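Local coordinates for protein cytochrome B5 (Hadesarchaea archaeon YNP_N21, PDB 6NZX) that binds one heme in a cytochrome b5-like fold and probably serves in electron transfer, at residues A19-A24 with Y30-S35; V23-K28 with H62-L67; S35-W38 with H43-L46. All blocks are in the same frame, centred on the assembly; numbering follows the deposited sequence.

Contact 1: A19-A24 with Y30-S35; sequences APAYVA and YDVTGS. With HEM (protoporphyrin IX containing Fe), chain B.
The contact starts in the beta hairpin of strands 22-25 and 28-31 and follows the chain toward the heme. V23 and Y30 form an antiparallel hydrogen-bonded pair, V23 N giving to Y30 O and Y30 N to V23 O. Next to it, Y22 and D31 face each other as a non-hydrogen-bonded pair; the tyrosine ring lies obliquely beside the aspartate, CE1 3.6 Å from D31 CG, with ring and carboxylate planes 59° apart. Beyond the strands V32 N still reaches A21 O, at 2.8 Å. T33 OG1 accepts from A21 N at 2.7 Å while giving its own proton to D31 OD1. With CG anti to the backbone N (chi1 180°), D31 puts OD1 where it also takes T33 N at 2.9 Å, an Asx turn, so one carboxylate oxygen holds two donors. Branched V23 and V32, both buried, pack together, CG2 of V23 meeting CG1 of V32 at 3.8 Å. G34, where a CB would jam against the preceding carbonyl, lets a type II turn deliver S35, whose OG donates to heme O1D at 2.9 Å. An antiparallel hairpin ending in an Asx turn thus leads into the heme pocket of a cytochrome b5-like domain.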
loop_
_atom_site.group_PDB
_atom_site.type_symbol
_atom_site.label_atom_id
_atom_site.label_comp_id
_atom_site.label_asym_id
_atom_site.label_seq_id
_atom_site.Cartn_x
_atom_site.Cartn_y
_atom_site.Cartn_z
ATOM N N ALA A 19 -1.107 -13.094 2.582
ATOM C CA ALA A 19 -0.559 -12.294 1.460
ATOM C C ALA A 19 0.081 -11.024 2.019
ATOM O O ALA A 19 -0.397 -10.476 3.009
ATOM C CB ALA A 19 -1.649 -11.959 0.477
ATOM N N PRO A 20 1.178 -10.509 1.426
ATOM C CA PRO A 20 1.730 -9.229 1.860
ATOM C C PRO A 20 0.728 -8.096 1.616
ATOM O O PRO A 20 -0.206 -8.225 0.811
ATOM C CB PRO A 20 3.016 -9.039 1.033
ATOM C CG PRO A 20 3.285 -10.390 0.422
ATOM C CD PRO A 20 1.947 -11.099 0.325
ATOM N N ALA A 21 0.930 -7.003 2.349
ATOM C CA ALA A 21 0.150 -5.790 2.210
ATOM C C ALA A 21 1.039 -4.728 1.545
ATOM O O ALA A 21 2.082 -4.305 2.093
ATOM C CB ALA A 21 -0.388 -5.362 3.562
ATOM N N TYR A 22 0.659 -4.370 0.321
ATOM C CA TYR A 22 1.370 -3.383 -0.498
ATOM C C TYR A 22 0.413 -2.218 -0.737
ATOM O O TYR A 22 -0.785 -2.423 -0.856
ATOM C CB TYR A 22 1.722 -3.929 -1.882
ATOM C CG TYR A 22 2.853 -4.921 -1.986
ATOM C CD1 TYR A 22 3.520 -5.407 -0.881
ATOM C CD2 TYR A 22 3.206 -5.422 -3.229
ATOM C CE1 TYR A 22 4.543 -6.332 -1.011
ATOM C CE2 TYR A 22 4.239 -6.335 -3.381
ATOM C CZ TYR A 22 4.891 -6.808 -2.259
ATOM O OH TYR A 22 5.893 -7.708 -2.391
ATOM N N VAL A 23 0.947 -1.005 -0.823
ATOM C CA VAL A 23 0.135 0.155 -1.147
ATOM C C VAL A 23 0.895 0.950 -2.196
ATOM O O VAL A 23 2.099 1.039 -2.101
ATOM C CB VAL A 23 -0.170 1.021 0.092
ATOM C CG1 VAL A 23 -1.061 0.289 1.072
ATOM C CG2 VAL A 23 1.106 1.491 0.789
ATOM N N ALA A 24 0.182 1.528 -3.169
ATOM C CA ALA A 24 0.847 2.362 -4.170
ATOM C C ALA A 24 0.614 3.838 -3.827
ATOM O O ALA A 24 -0.411 4.219 -3.231
ATOM C CB ALA A 24 0.401 2.009 -5.565
ATOM N N TYR A 30 4.882 0.212 -2.185
ATOM C CA TYR A 30 5.513 0.100 -0.896
ATOM C C TYR A 30 4.996 -1.171 -0.225
ATOM O O TYR A 30 3.817 -1.427 -0.271
ATOM C CB TYR A 30 5.194 1.327 -0.028
ATOM C CG TYR A 30 5.720 2.626 -0.576
ATOM C CD1 TYR A 30 6.954 3.122 -0.190
ATOM C CD2 TYR A 30 5.009 3.333 -1.529
ATOM C CE1 TYR A 30 7.458 4.302 -0.715
ATOM C CE2 TYR A 30 5.488 4.525 -2.049
ATOM C CZ TYR A 30 6.731 4.997 -1.656
ATOM O OH TYR A 30 7.197 6.177 -2.153
ATOM N N ASP A 31 5.902 -1.934 0.393
ATOM C CA ASP A 31 5.547 -3.071 1.199
ATOM C C ASP A 31 5.323 -2.599 2.643
ATOM O O ASP A 31 6.278 -2.329 3.370
ATOM C CB ASP A 31 6.615 -4.170 1.111
ATOM C CG ASP A 31 6.291 -5.400 1.951
ATOM O OD1 ASP A 31 5.174 -5.435 2.524
ATOM O OD2 ASP A 31 7.134 -6.341 1.981
ATOM N N VAL A 32 4.054 -2.563 3.057
ATOM C CA VAL A 32 3.671 -2.119 4.382
ATOM C C VAL A 32 3.278 -3.323 5.263
ATOM O O VAL A 32 2.672 -3.156 6.330
ATOM C CB VAL A 32 2.563 -1.048 4.317
ATOM C CG1 VAL A 32 3.099 0.264 3.763
ATOM C CG2 VAL A 32 1.337 -1.496 3.533
ATOM N N THR A 33 3.636 -4.533 4.826
ATOM C CA THR A 33 3.495 -5.726 5.655
ATOM C C THR A 33 4.349 -5.515 6.912
ATOM O O THR A 33 5.465 -4.997 6.845
ATOM C CB THR A 33 3.885 -7.009 4.901
ATOM O OG1 THR A 33 3.262 -7.028 3.612
ATOM C CG2 THR A 33 3.493 -8.257 5.666
ATOM N N GLY A 34 3.793 -5.847 8.074
ATOM C CA GLY A 34 4.548 -5.678 9.318
ATOM C C GLY A 34 4.179 -4.404 10.059
ATOM O O GLY A 34 4.303 -4.377 11.266
ATOM N N SER A 35 3.760 -3.352 9.335
ATOM C CA SER A 35 3.072 -2.204 9.925
ATOM C C SER A 35 1.739 -2.671 10.524
ATOM O O SER A 35 0.833 -3.083 9.791
ATOM C CB SER A 35 2.841 -1.112 8.911
ATOM O OG SER A 35 2.020 -0.075 9.433
HETATM C CHA HEM B . 0.184 5.838 9.667
HETATM C CHB HEM B . -4.567 7.189 9.720
HETATM C CHC HEM B . -4.618 6.957 4.830
HETATM C CHD HEM B . -0.036 5.308 4.861
HETATM C C1A HEM B . -1.131 6.292 10.107
HETATM C C2A HEM B . -1.379 6.515 11.541
HETATM C C3A HEM B . -2.808 6.922 11.524
HETATM C C4A HEM B . -3.183 6.887 10.173
HETATM C CMA HEM B . -3.627 7.281 12.742
HETATM C CAA HEM B . -0.381 6.377 12.679
HETATM C CBA HEM B . 0.539 7.620 12.744
HETATM C CGA HEM B . 2.041 7.305 12.785
HETATM O O1A HEM B . 2.835 8.097 12.221
HETATM O O2A HEM B . 2.470 6.282 13.383
HETATM C C1B HEM B . -5.075 7.213 8.336
HETATM C C2B HEM B . -6.385 7.581 8.012
HETATM C C3B HEM B . -6.426 7.534 6.534
HETATM C C4B HEM B . -5.048 7.140 6.220
HETATM C CMB HEM B . -7.541 7.947 8.913
HETATM C CAB HEM B . -7.543 7.726 5.509
HETATM C CBB HEM B . -7.997 9.170 5.350
HETATM C C1C HEM B . -3.319 6.514 4.356
HETATM C C2C HEM B . -3.105 6.333 3.004
HETATM C C3C HEM B . -1.727 5.793 2.973
HETATM C C4C HEM B . -1.338 5.771 4.389
HETATM C CMC HEM B . -4.114 6.619 1.932
HETATM C CAC HEM B . -0.817 5.433 1.848
HETATM C CBC HEM B . -1.065 5.748 0.594
HETATM C C1D HEM B . 0.455 5.281 6.240
HETATM C C2D HEM B . 1.742 4.843 6.540
HETATM C C3D HEM B . 1.838 5.012 7.988
HETATM C C4D HEM B . 0.569 5.509 8.302
HETATM C CMD HEM B . 2.808 4.353 5.599
HETATM C CAD HEM B . 3.020 4.694 8.896
HETATM C CBD HEM B . 2.880 3.229 9.334
HETATM C CGD HEM B . 3.921 2.803 10.342
HETATM O O1D HEM B . 3.895 1.635 10.788
HETATM O O2D HEM B . 4.792 3.617 10.717
HETATM N NA HEM B . -2.202 6.488 9.328
HETATM N NB HEM B . -4.265 6.958 7.283
HETATM N NC HEM B . -2.335 6.187 5.184
HETATM N ND HEM B . -0.280 5.686 7.278
HETATM FE FE HEM B . -2.270 6.347 7.255
#

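Contact 2: V23-K28 with H62-L67; sequences VAYNGK and HTAELL. With HEM (protoporphyrin IX containing Fe), chain B.
Y25 and V23 of the hairpin strand 22-25 meet A64 and L67 of the 3-10 segment that follows the axial histidine H62 in this cytochrome b5-like fold. The contact across the two segments is apolar throughout. A64 CB sits over one face of the Y25 ring as a CH-pi contact, 28° off the ring normal and displaced toward the rim; a methyl is a compact group to set over an aromatic face. The opposite face is covered near its rim by N26 CG. Y25 reaches A64 because its CG stands anti to the backbone N (chi1 -179°), which carries the ring out from the strand. L67 has a branch for each neighbour: CD1 meets Y25 CB at 3.4 Å, and CD2 meets V23 CG2 at 3.7 Å. Replacing Y25 by an alanine would probably leave A64 CB without the ring face it rests on and L67 CD1 with only the CB of its former partner. Backbone bonds shape both partners, since Y25 and K28 close a type I' turn, where G27 readily takes a positive phi, and L67 N bonds to A64 O.

Heme contacts come from the same segment, 62-67. L67 CD2 also lies 3.7 Å from the heme methyl CMD, while L66 CB packs near C3D and its CD1 leans over a face of the H62 ring. H62 is an iron ligand, paired with H43 as the other axial one. Its remaining ring nitrogen, ND1, donates to T63 O at 2.9 Å from above the carbonyl plane, which should limit rotation of the imidazole, and its NE2 meets the heme iron at 1.9 Å.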
loop_
_atom_site.group_PDB
_atom_site.type_symbol
_atom_site.label_atom_id
_atom_site.label_comp_id
_atom_site.label_asym_id
_atom_site.label_seq_id
_atom_site.Cartn_x
_atom_site.Cartn_y
_atom_site.Cartn_z
ATOM N N VAL A 23 0.947 -1.005 -0.823
ATOM C CA VAL A 23 0.135 0.155 -1.147
ATOM C C VAL A 23 0.895 0.950 -2.196
ATOM O O VAL A 23 2.099 1.039 -2.101
ATOM C CB VAL A 23 -0.170 1.021 0.092
ATOM C CG1 VAL A 23 -1.061 0.289 1.072
ATOM C CG2 VAL A 23 1.106 1.491 0.789
ATOM N N ALA A 24 0.182 1.528 -3.169
ATOM C CA ALA A 24 0.847 2.362 -4.170
ATOM C C ALA A 24 0.614 3.838 -3.827
ATOM O O ALA A 24 -0.411 4.219 -3.231
ATOM C CB ALA A 24 0.401 2.009 -5.565
ATOM N N TYR A 25 1.630 4.651 -4.128
ATOM C CA TYR A 25 1.549 6.088 -3.952
ATOM C C TYR A 25 2.413 6.759 -5.019
ATOM O O TYR A 25 3.608 6.536 -5.040
ATOM C CB TYR A 25 1.989 6.525 -2.550
ATOM C CG TYR A 25 1.888 8.019 -2.365
ATOM C CD1 TYR A 25 3.012 8.826 -2.348
ATOM C CD2 TYR A 25 0.649 8.634 -2.314
ATOM C CE1 TYR A 25 2.907 10.206 -2.239
ATOM C CE2 TYR A 25 0.523 10.011 -2.222
ATOM C CZ TYR A 25 1.657 10.799 -2.181
ATOM O OH TYR A 25 1.534 12.152 -2.063
ATOM N N ASN A 26 1.776 7.552 -5.897
ATOM C CA ASN A 26 2.486 8.371 -6.897
ATOM C C ASN A 26 3.390 7.494 -7.766
ATOM O O ASN A 26 4.531 7.888 -8.029
ATOM C CB ASN A 26 3.355 9.457 -6.242
ATOM C CG ASN A 26 2.583 10.710 -5.915
ATOM O OD1 ASN A 26 1.387 10.801 -6.203
ATOM N ND2 ASN A 26 3.248 11.669 -5.292
ATOM N N GLY A 27 2.899 6.296 -8.134
ATOM C CA GLY A 27 3.547 5.421 -9.099
ATOM C C GLY A 27 4.474 4.372 -8.494
ATOM O O GLY A 27 4.967 3.527 -9.228
ATOM N N LYS A 28 4.726 4.431 -7.176
ATOM C CA LYS A 28 5.651 3.532 -6.464
ATOM C C LYS A 28 4.877 2.625 -5.493
ATOM O O LYS A 28 3.928 3.033 -4.872
ATOM C CB LYS A 28 6.701 4.344 -5.701
ATOM C CG LYS A 28 7.814 4.957 -6.552
ATOM C CD LYS A 28 8.981 5.394 -5.695
ATOM C CE LYS A 28 10.268 5.571 -6.474
ATOM N NZ LYS A 28 11.459 5.514 -5.587
ATOM N N HIS A 62 -2.136 12.729 8.209
ATOM C CA HIS A 62 -0.712 12.616 7.996
ATOM C C HIS A 62 -0.453 12.817 6.503
ATOM O O HIS A 62 -1.408 12.982 5.730
ATOM C CB HIS A 62 -0.194 11.265 8.524
ATOM C CG HIS A 62 -0.674 10.059 7.778
ATOM N ND1 HIS A 62 -0.250 9.758 6.495
ATOM C CD2 HIS A 62 -1.501 9.050 8.149
ATOM C CE1 HIS A 62 -0.806 8.620 6.109
ATOM N NE2 HIS A 62 -1.565 8.144 7.113
ATOM N N THR A 63 0.824 12.811 6.110
ATOM C CA THR A 63 1.201 12.897 4.682
ATOM C C THR A 63 1.956 11.617 4.290
ATOM O O THR A 63 2.159 10.702 5.114
ATOM C CB THR A 63 1.926 14.223 4.384
ATOM O OG1 THR A 63 3.113 14.318 5.170
ATOM C CG2 THR A 63 1.050 15.428 4.644
ATOM N N ALA A 64 2.353 11.549 3.016
ATOM C CA ALA A 64 2.931 10.355 2.410
ATOM C C ALA A 64 4.360 10.096 2.900
ATOM O O ALA A 64 4.899 9.031 2.622
ATOM C CB ALA A 64 2.890 10.492 0.912
ATOM N N GLU A 65 4.946 11.055 3.633
ATOM C CA GLU A 65 6.290 10.943 4.242
ATOM C C GLU A 65 6.453 9.605 4.980
ATOM O O GLU A 65 7.554 9.019 4.981
ATOM C CB GLU A 65 6.593 12.111 5.195
ATOM C CG GLU A 65 5.428 12.533 6.086
ATOM C CD GLU A 65 5.759 13.445 7.262
ATOM O OE1 GLU A 65 6.208 14.592 7.021
ATOM O OE2 GLU A 65 5.563 13.011 8.424
ATOM N N LEU A 66 5.369 9.123 5.602
ATOM C CA LEU A 66 5.417 7.943 6.469
ATOM C C LEU A 66 5.682 6.661 5.650
ATOM O O LEU A 66 6.145 5.681 6.194
ATOM C CB LEU A 66 4.102 7.852 7.257
ATOM C CG LEU A 66 3.782 9.016 8.203
ATOM C CD1 LEU A 66 2.502 8.747 8.989
ATOM C CD2 LEU A 66 4.934 9.295 9.167
ATOM N N LEU A 67 5.406 6.677 4.341
ATOM C CA LEU A 67 5.742 5.544 3.434
ATOM C C LEU A 67 7.257 5.295 3.355
ATOM O O LEU A 67 7.682 4.215 2.930
ATOM C CB LEU A 67 5.165 5.846 2.046
ATOM C CG LEU A 67 3.663 5.593 1.927
ATOM C CD1 LEU A 67 3.057 6.241 0.686
ATOM C CD2 LEU A 67 3.379 4.117 1.935
HETATM C CHA HEM B . 0.184 5.838 9.667
HETATM C CHB HEM B . -4.567 7.189 9.720
HETATM C CHC HEM B . -4.618 6.957 4.830
HETATM C CHD HEM B . -0.036 5.308 4.861
HETATM C C1A HEM B . -1.131 6.292 10.107
HETATM C C2A HEM B . -1.379 6.515 11.541
HETATM C C3A HEM B . -2.808 6.922 11.524
HETATM C C4A HEM B . -3.183 6.887 10.173
HETATM C CMA HEM B . -3.627 7.281 12.742
HETATM C CAA HEM B . -0.381 6.377 12.679
HETATM C CBA HEM B . 0.539 7.620 12.744
HETATM C CGA HEM B . 2.041 7.305 12.785
HETATM O O1A HEM B . 2.835 8.097 12.221
HETATM O O2A HEM B . 2.470 6.282 13.383
HETATM C C1B HEM B . -5.075 7.213 8.336
HETATM C C2B HEM B . -6.385 7.581 8.012
HETATM C C3B HEM B . -6.426 7.534 6.534
HETATM C C4B HEM B . -5.048 7.140 6.220
HETATM C CMB HEM B . -7.541 7.947 8.913
HETATM C CAB HEM B . -7.543 7.726 5.509
HETATM C CBB HEM B . -7.997 9.170 5.350
HETATM C C1C HEM B . -3.319 6.514 4.356
HETATM C C2C HEM B . -3.105 6.333 3.004
HETATM C C3C HEM B . -1.727 5.793 2.973
HETATM C C4C HEM B . -1.338 5.771 4.389
HETATM C CMC HEM B . -4.114 6.619 1.932
HETATM C CAC HEM B . -0.817 5.433 1.848
HETATM C CBC HEM B . -1.065 5.748 0.594
HETATM C C1D HEM B . 0.455 5.281 6.240
HETATM C C2D HEM B . 1.742 4.843 6.540
HETATM C C3D HEM B . 1.838 5.012 7.988
HETATM C C4D HEM B . 0.569 5.509 8.302
HETATM C CMD HEM B . 2.808 4.353 5.599
HETATM C CAD HEM B . 3.020 4.694 8.896
HETATM C CBD HEM B . 2.880 3.229 9.334
HETATM C CGD HEM B . 3.921 2.803 10.342
HETATM O O1D HEM B . 3.895 1.635 10.788
HETATM O O2D HEM B . 4.792 3.617 10.717
HETATM N NA HEM B . -2.202 6.488 9.328
HETATM N NB HEM B . -4.265 6.958 7.283
HETATM N NC HEM B . -2.335 6.187 5.184
HETATM N ND HEM B . -0.280 5.686 7.278
HETATM FE FE HEM B . -2.270 6.347 7.255
#

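Contact 3: S35-W38 with H43-L46; sequences SFHW and HHVL. With HEM (protoporphyrin IX containing Fe), chain B.
W38 and H43 form an offset, near-parallel stack in the loops that form one wall of the heme pocket in this cytochrome b5-like domain, H43 being an axial ligand of the iron. The imidazole and the five-membered ring of W38 have centroids 4.0 Å apart and planes only 6° from parallel. H43 CB sits over the six-membered ring of the same indole, 3.3 Å from its centroid, so the broad tryptophan covers both the ring and the root of the ligand. The opposite imidazole face is met by H44 CD2.

One hydrogen bond helps fix the rotation of the ligand; others join the two segments. H43 ND1 donates to H37 O at 3.0 Å; the oxygen lies in the imidazole plane, though the donor stands above the carbonyl plane. Such a bond may slightly increase the electron density on the imidazole. A water molecule donates to the same H37 O and accepts from H44 N, tying the two loops together again. The side chains of H37 and H44 join rim to rim through H37 ND1 and H44 NE2, 2.9 Å apart, their planes at 61°.

Toward the heme, H37 turns a ring face to CHA, and H44 brings CD2 within 3.4 Å of CHB. With its CG anti to the backbone N (chi1 -172°), H43 directs its imidazole at the metal, where NE2 binds the iron at 1.9 Å.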
loop_
_atom_site.group_PDB
_atom_site.type_symbol
_atom_site.label_atom_id
_atom_site.label_comp_id
_atom_site.label_asym_id
_atom_site.label_seq_id
_atom_site.Cartn_x
_atom_site.Cartn_y
_atom_site.Cartn_z
ATOM N N SER A 35 3.760 -3.352 9.335
ATOM C CA SER A 35 3.072 -2.204 9.925
ATOM C C SER A 35 1.739 -2.671 10.524
ATOM O O SER A 35 0.833 -3.083 9.791
ATOM C CB SER A 35 2.841 -1.112 8.911
ATOM O OG SER A 35 2.020 -0.075 9.433
ATOM N N PHE A 36 1.602 -2.566 11.848
ATOM C CA PHE A 36 0.356 -2.932 12.508
ATOM C C PHE A 36 -0.801 -2.036 12.037
ATOM O O PHE A 36 -1.958 -2.411 12.163
ATOM C CB PHE A 36 0.477 -2.919 14.033
ATOM C CG PHE A 36 -0.645 -3.710 14.654
ATOM C CD1 PHE A 36 -0.606 -5.099 14.659
ATOM C CD2 PHE A 36 -1.785 -3.074 15.123
ATOM C CE1 PHE A 36 -1.660 -5.833 15.182
ATOM C CE2 PHE A 36 -2.846 -3.811 15.630
ATOM C CZ PHE A 36 -2.778 -5.188 15.663
ATOM N N HIS A 37 -0.482 -0.878 11.449
ATOM C CA HIS A 37 -1.487 -0.009 10.828
ATOM C C HIS A 37 -2.117 -0.659 9.591
ATOM O O HIS A 37 -3.182 -0.249 9.172
ATOM C CB HIS A 37 -0.866 1.350 10.479
ATOM C CG HIS A 37 -0.412 2.082 11.697
ATOM N ND1 HIS A 37 -1.204 3.022 12.334
ATOM C CD2 HIS A 37 0.716 1.968 12.436
ATOM C CE1 HIS A 37 -0.574 3.470 13.399
ATOM N NE2 HIS A 37 0.614 2.858 13.474
ATOM N N TRP A 38 -1.434 -1.641 8.997
ATOM C CA TRP A 38 -1.878 -2.245 7.745
ATOM C C TRP A 38 -2.111 -3.754 7.851
ATOM O O TRP A 38 -2.439 -4.364 6.837
ATOM C CB TRP A 38 -0.855 -1.959 6.647
ATOM C CG TRP A 38 -0.892 -0.541 6.196
ATOM C CD1 TRP A 38 -0.132 0.490 6.653
ATOM C CD2 TRP A 38 -1.786 0.008 5.220
ATOM N NE1 TRP A 38 -0.455 1.638 5.992
ATOM C CE2 TRP A 38 -1.474 1.377 5.116
ATOM C CE3 TRP A 38 -2.786 -0.530 4.402
ATOM C CZ2 TRP A 38 -2.139 2.216 4.233
ATOM C CZ3 TRP A 38 -3.452 0.308 3.537
ATOM C CH2 TRP A 38 -3.134 1.664 3.463
ATOM N N HIS A 43 -6.500 -0.224 6.800
ATOM C CA HIS A 43 -5.840 0.948 7.393
ATOM C C HIS A 43 -6.922 1.892 7.935
ATOM O O HIS A 43 -7.536 2.644 7.189
ATOM C CB HIS A 43 -4.896 1.608 6.366
ATOM C CG HIS A 43 -4.041 2.701 6.921
ATOM N ND1 HIS A 43 -3.154 2.496 7.965
ATOM C CD2 HIS A 43 -3.890 3.990 6.544
ATOM C CE1 HIS A 43 -2.534 3.631 8.236
ATOM N NE2 HIS A 43 -2.969 4.570 7.378
ATOM N N HIS A 44 -7.181 1.779 9.240
ATOM C CA HIS A 44 -8.063 2.703 9.995
ATOM C C HIS A 44 -9.414 2.850 9.301
ATOM O O HIS A 44 -9.906 3.972 9.127
ATOM C CB HIS A 44 -7.349 4.042 10.246
ATOM C CG HIS A 44 -6.095 3.854 11.033
ATOM N ND1 HIS A 44 -6.107 3.378 12.334
ATOM C CD2 HIS A 44 -4.796 3.975 10.685
ATOM C CE1 HIS A 44 -4.860 3.254 12.770
ATOM N NE2 HIS A 44 -4.032 3.607 11.770
ATOM N N VAL A 45 -9.978 1.698 8.901
ATOM C CA VAL A 45 -11.368 1.530 8.480
ATOM C C VAL A 45 -11.537 1.973 7.020
ATOM O O VAL A 45 -12.159 1.265 6.255
ATOM C CB VAL A 45 -12.377 2.241 9.413
ATOM C CG1 VAL A 45 -13.820 2.042 8.962
ATOM C CG2 VAL A 45 -12.228 1.796 10.861
ATOM N N LEU A 46 -10.966 3.122 6.648
ATOM C CA LEU A 46 -11.295 3.798 5.401
ATOM C C LEU A 46 -10.510 3.234 4.204
ATOM O O LEU A 46 -10.936 3.426 3.065
ATOM C CB LEU A 46 -10.980 5.286 5.585
ATOM C CG LEU A 46 -11.927 6.066 6.498
ATOM C CD1 LEU A 46 -11.610 7.550 6.432
ATOM C CD2 LEU A 46 -13.378 5.828 6.101
HETATM C CHA HEM B . 0.184 5.838 9.667
HETATM C CHB HEM B . -4.567 7.189 9.720
HETATM C CHC HEM B . -4.618 6.957 4.830
HETATM C CHD HEM B . -0.036 5.308 4.861
HETATM C C1A HEM B . -1.131 6.292 10.107
HETATM C C2A HEM B . -1.379 6.515 11.541
HETATM C C3A HEM B . -2.808 6.922 11.524
HETATM C C4A HEM B . -3.183 6.887 10.173
HETATM C CMA HEM B . -3.627 7.281 12.742
HETATM C CAA HEM B . -0.381 6.377 12.679
HETATM C CBA HEM B . 0.539 7.620 12.744
HETATM C CGA HEM B . 2.041 7.305 12.785
HETATM O O1A HEM B . 2.835 8.097 12.221
HETATM O O2A HEM B . 2.470 6.282 13.383
HETATM C C1B HEM B . -5.075 7.213 8.336
HETATM C C2B HEM B . -6.385 7.581 8.012
HETATM C C3B HEM B . -6.426 7.534 6.534
HETATM C C4B HEM B . -5.048 7.140 6.220
HETATM C CMB HEM B . -7.541 7.947 8.913
HETATM C CAB HEM B . -7.543 7.726 5.509
HETATM C CBB HEM B . -7.997 9.170 5.350
HETATM C C1C HEM B . -3.319 6.514 4.356
HETATM C C2C HEM B . -3.105 6.333 3.004
HETATM C C3C HEM B . -1.727 5.793 2.973
HETATM C C4C HEM B . -1.338 5.771 4.389
HETATM C CMC HEM B . -4.114 6.619 1.932
HETATM C CAC HEM B . -0.817 5.433 1.848
HETATM C CBC HEM B . -1.065 5.748 0.594
HETATM C C1D HEM B . 0.455 5.281 6.240
HETATM C C2D HEM B . 1.742 4.843 6.540
HETATM C C3D HEM B . 1.838 5.012 7.988
HETATM C C4D HEM B . 0.569 5.509 8.302
HETATM C CMD HEM B . 2.808 4.353 5.599
HETATM C CAD HEM B . 3.020 4.694 8.896
HETATM C CBD HEM B . 2.880 3.229 9.334
HETATM C CGD HEM B . 3.921 2.803 10.342
HETATM O O1D HEM B . 3.895 1.635 10.788
HETATM O O2D HEM B . 4.792 3.617 10.717
HETATM N NA HEM B . -2.202 6.488 9.328
HETATM N NB HEM B . -4.265 6.958 7.283
HETATM N NC HEM B . -2.335 6.187 5.184
HETATM N ND HEM B . -0.280 5.686 7.278
HETATM FE FE HEM B . -2.270 6.347 7.255
HETATM O O HOH W 1 -5.444 0.109 10.716
#

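How the contacts relate
Contacts 2 and 3 supply the two axial histidines from separate parts of the chain, and H62 NE2 and H43 NE2 stand 3.8 Å apart with the iron between them. Contact 1 packs against residues of both. Its V23, shared with contact 2, presses CG1 against W38 CZ3 of contact 3 at 3.4 Å, and V32 CG2 lies 3.6 Å from W38 CG. Toward contact 2, Y30 CD1 touches L67 O at 3.4 Å. S35 is shared by contacts 1 and 3. The centres of contacts 2 and 3 are about 14 Å apart, and 35-38 with 43-46 lies in the chain between the two segments of contact 2.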